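Local coordinates for protein 2-amino-4-hydroxy-6-hydroxymethyldihydropteridine pyrophosphokinase (PDB 1CBK) that probably catalyses the transfer of pyrophosphate from ATP to 6-hydroxymethyl-7,8-dihydropterin, a step in folate biosynthesis, at residues H119-E122 with F123-V126. Residues are numbered along the deposited sequence; the frame is centred on the assembly and turned at random.
Sequences HNRE and FVIV. With ROI (7,8-dihydro-7,7-dimethyl-6-hydroxypterin), chain D.
The Phe123 ring, in the first turn of helix 122-131, has Arg121 CB on one face, and on the other the bound pterin analogue ROI, its N3 lying over the ring centre. Phe123 and Arg121 thus form part of the wall of the pterin pocket of this HPPK-family enzyme, and the same ligand is hydrogen-bonded to Asn56 and Ser43. Phe123 CE1 comes within 3.4 Å of ROI N3. On the face opposite the ligand, Arg121 CB makes a CH-pi contact 4.1 Å from the Phe123 ring centroid, offset toward the rim. With CG set beside its own backbone N (chi1 -70°) and the chain extended to NE, Arg121 runs obliquely past the phenyl, its CD 3.6 Å from Phe123 CZ. One face of the guanidinium meets ROI C16, while NH2 forms a salt bridge with Asp117 of the second subunit, which would help hold the group in place. Val124 CG2 packs on Arg121 CB, and Ile125 CD1 reaches His119 CB. Arg121 is the N-cap residue, and its carbonyl oxygen takes two amides: Val124 N lies 3.1 Å from Arg121 O, and Ile125 N 3.0 Å from it, with an N-H...O angle of 176°.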
loop_
_atom_site.group_PDB
_atom_site.type_symbol
_atom_site.label_atom_id
_atom_site.label_comp_id
_atom_site.label_asym_id
_atom_site.label_seq_id
_atom_site.Cartn_x
_atom_site.Cartn_y
_atom_site.Cartn_z
ATOM N N HIS A 119 -5.291 -4.029 -1.156
ATOM C CA HIS A 119 -6.478 -3.945 -2.002
ATOM C C HIS A 119 -6.202 -3.063 -3.219
ATOM O O HIS A 119 -7.009 -3.022 -4.152
ATOM C CB HIS A 119 -7.669 -3.438 -1.204
ATOM C CG HIS A 119 -7.955 -4.252 0.022
ATOM N ND1 HIS A 119 -8.867 -3.858 0.977
ATOM C CD2 HIS A 119 -7.449 -5.442 0.447
ATOM C CE1 HIS A 119 -8.915 -4.767 1.937
ATOM N NE2 HIS A 119 -8.063 -5.736 1.640
ATOM N N ASN A 120 -5.054 -2.371 -3.214
ATOM C CA ASN A 120 -4.627 -1.531 -4.344
ATOM C C ASN A 120 -3.622 -2.286 -5.201
ATOM O O ASN A 120 -3.050 -1.725 -6.134
ATOM C CB ASN A 120 -3.994 -0.231 -3.840
ATOM C CG ASN A 120 -5.028 0.729 -3.264
ATOM O OD1 ASN A 120 -6.202 0.661 -3.627
ATOM N ND2 ASN A 120 -4.606 1.617 -2.358
ATOM N N ARG A 121 -3.417 -3.566 -4.890
ATOM C CA ARG A 121 -2.470 -4.392 -5.630
ATOM C C ARG A 121 -3.184 -5.307 -6.601
ATOM O O ARG A 121 -3.970 -6.159 -6.194
ATOM C CB ARG A 121 -1.634 -5.220 -4.652
ATOM C CG ARG A 121 -0.668 -4.383 -3.841
ATOM C CD ARG A 121 0.099 -5.223 -2.827
ATOM N NE ARG A 121 0.979 -4.394 -2.017
ATOM C CZ ARG A 121 1.963 -4.855 -1.259
ATOM N NH1 ARG A 121 2.216 -6.156 -1.217
ATOM N NH2 ARG A 121 2.709 -4.019 -0.549
ATOM N N GLU A 122 -2.855 -5.182 -7.881
ATOM C CA GLU A 122 -3.467 -6.004 -8.907
ATOM C C GLU A 122 -3.262 -7.507 -8.697
ATOM O O GLU A 122 -4.138 -8.309 -9.038
ATOM C CB GLU A 122 -2.917 -5.628 -10.286
ATOM C CG GLU A 122 -1.409 -5.894 -10.449
ATOM C CD GLU A 122 -0.894 -5.536 -11.837
ATOM O OE1 GLU A 122 -1.702 -5.168 -12.722
ATOM O OE2 GLU A 122 0.329 -5.629 -12.050
ATOM N N PHE A 123 -2.086 -7.873 -8.192
ATOM C CA PHE A 123 -1.736 -9.274 -7.985
ATOM C C PHE A 123 -2.349 -9.890 -6.736
ATOM O O PHE A 123 -2.031 -11.025 -6.373
ATOM C CB PHE A 123 -0.210 -9.456 -8.010
ATOM C CG PHE A 123 0.536 -8.485 -7.154
ATOM C CD1 PHE A 123 0.769 -8.755 -5.812
ATOM C CD2 PHE A 123 1.040 -7.312 -7.699
ATOM C CE1 PHE A 123 1.488 -7.872 -5.018
ATOM C CE2 PHE A 123 1.765 -6.415 -6.917
ATOM C CZ PHE A 123 1.990 -6.694 -5.577
ATOM N N VAL A 124 -3.156 -9.098 -6.039
ATOM C CA VAL A 124 -3.858 -9.538 -4.862
ATOM C C VAL A 124 -5.356 -9.575 -5.212
ATOM O O VAL A 124 -6.024 -10.610 -5.052
ATOM C CB VAL A 124 -3.664 -8.565 -3.696
ATOM C CG1 VAL A 124 -4.672 -8.870 -2.579
ATOM C CG2 VAL A 124 -2.268 -8.663 -3.143
ATOM N N ILE A 125 -5.873 -8.458 -5.737
ATOM C CA ILE A 125 -7.305 -8.352 -6.038
ATOM C C ILE A 125 -7.820 -9.169 -7.203
ATOM O O ILE A 125 -8.935 -9.707 -7.130
ATOM C CB ILE A 125 -7.762 -6.878 -6.162
ATOM C CG1 ILE A 125 -7.573 -6.160 -4.818
ATOM C CG2 ILE A 125 -9.237 -6.770 -6.671
ATOM C CD1 ILE A 125 -8.442 -6.681 -3.671
ATOM N N VAL A 126 -7.038 -9.282 -8.273
ATOM C CA VAL A 126 -7.485 -10.063 -9.424
ATOM C C VAL A 126 -7.656 -11.551 -9.050
ATOM O O VAL A 126 -8.680 -12.168 -9.411
ATOM C CB VAL A 126 -6.581 -9.844 -10.657
ATOM C CG1 VAL A 126 -6.827 -10.900 -11.720
ATOM C CG2 VAL A 126 -6.806 -8.437 -11.198
HETATM N N1 ROI D . 5.503 -7.324 -6.567
HETATM C C2 ROI D . 4.680 -8.278 -7.124
HETATM N N2 ROI D . 4.361 -8.144 -8.439
HETATM N N3 ROI D . 4.186 -9.327 -6.424
HETATM C C4 ROI D . 4.457 -9.501 -5.112
HETATM O O4 ROI D . 4.044 -10.481 -4.471
HETATM C C4A ROI D . 5.265 -8.521 -4.449
HETATM N N5 ROI D . 5.533 -8.639 -3.181
HETATM C C6 ROI D . 6.307 -7.741 -2.475
HETATM C C7 ROI D . 6.747 -6.426 -3.172
HETATM C C16 ROI D . 5.801 -5.232 -2.760
HETATM C C15 ROI D . 8.221 -6.117 -2.879
HETATM N N8 ROI D . 6.592 -6.487 -4.658
HETATM C C8A ROI D . 5.783 -7.420 -5.279
HETATM O O9 ROI D . 6.583 -8.077 -1.279
#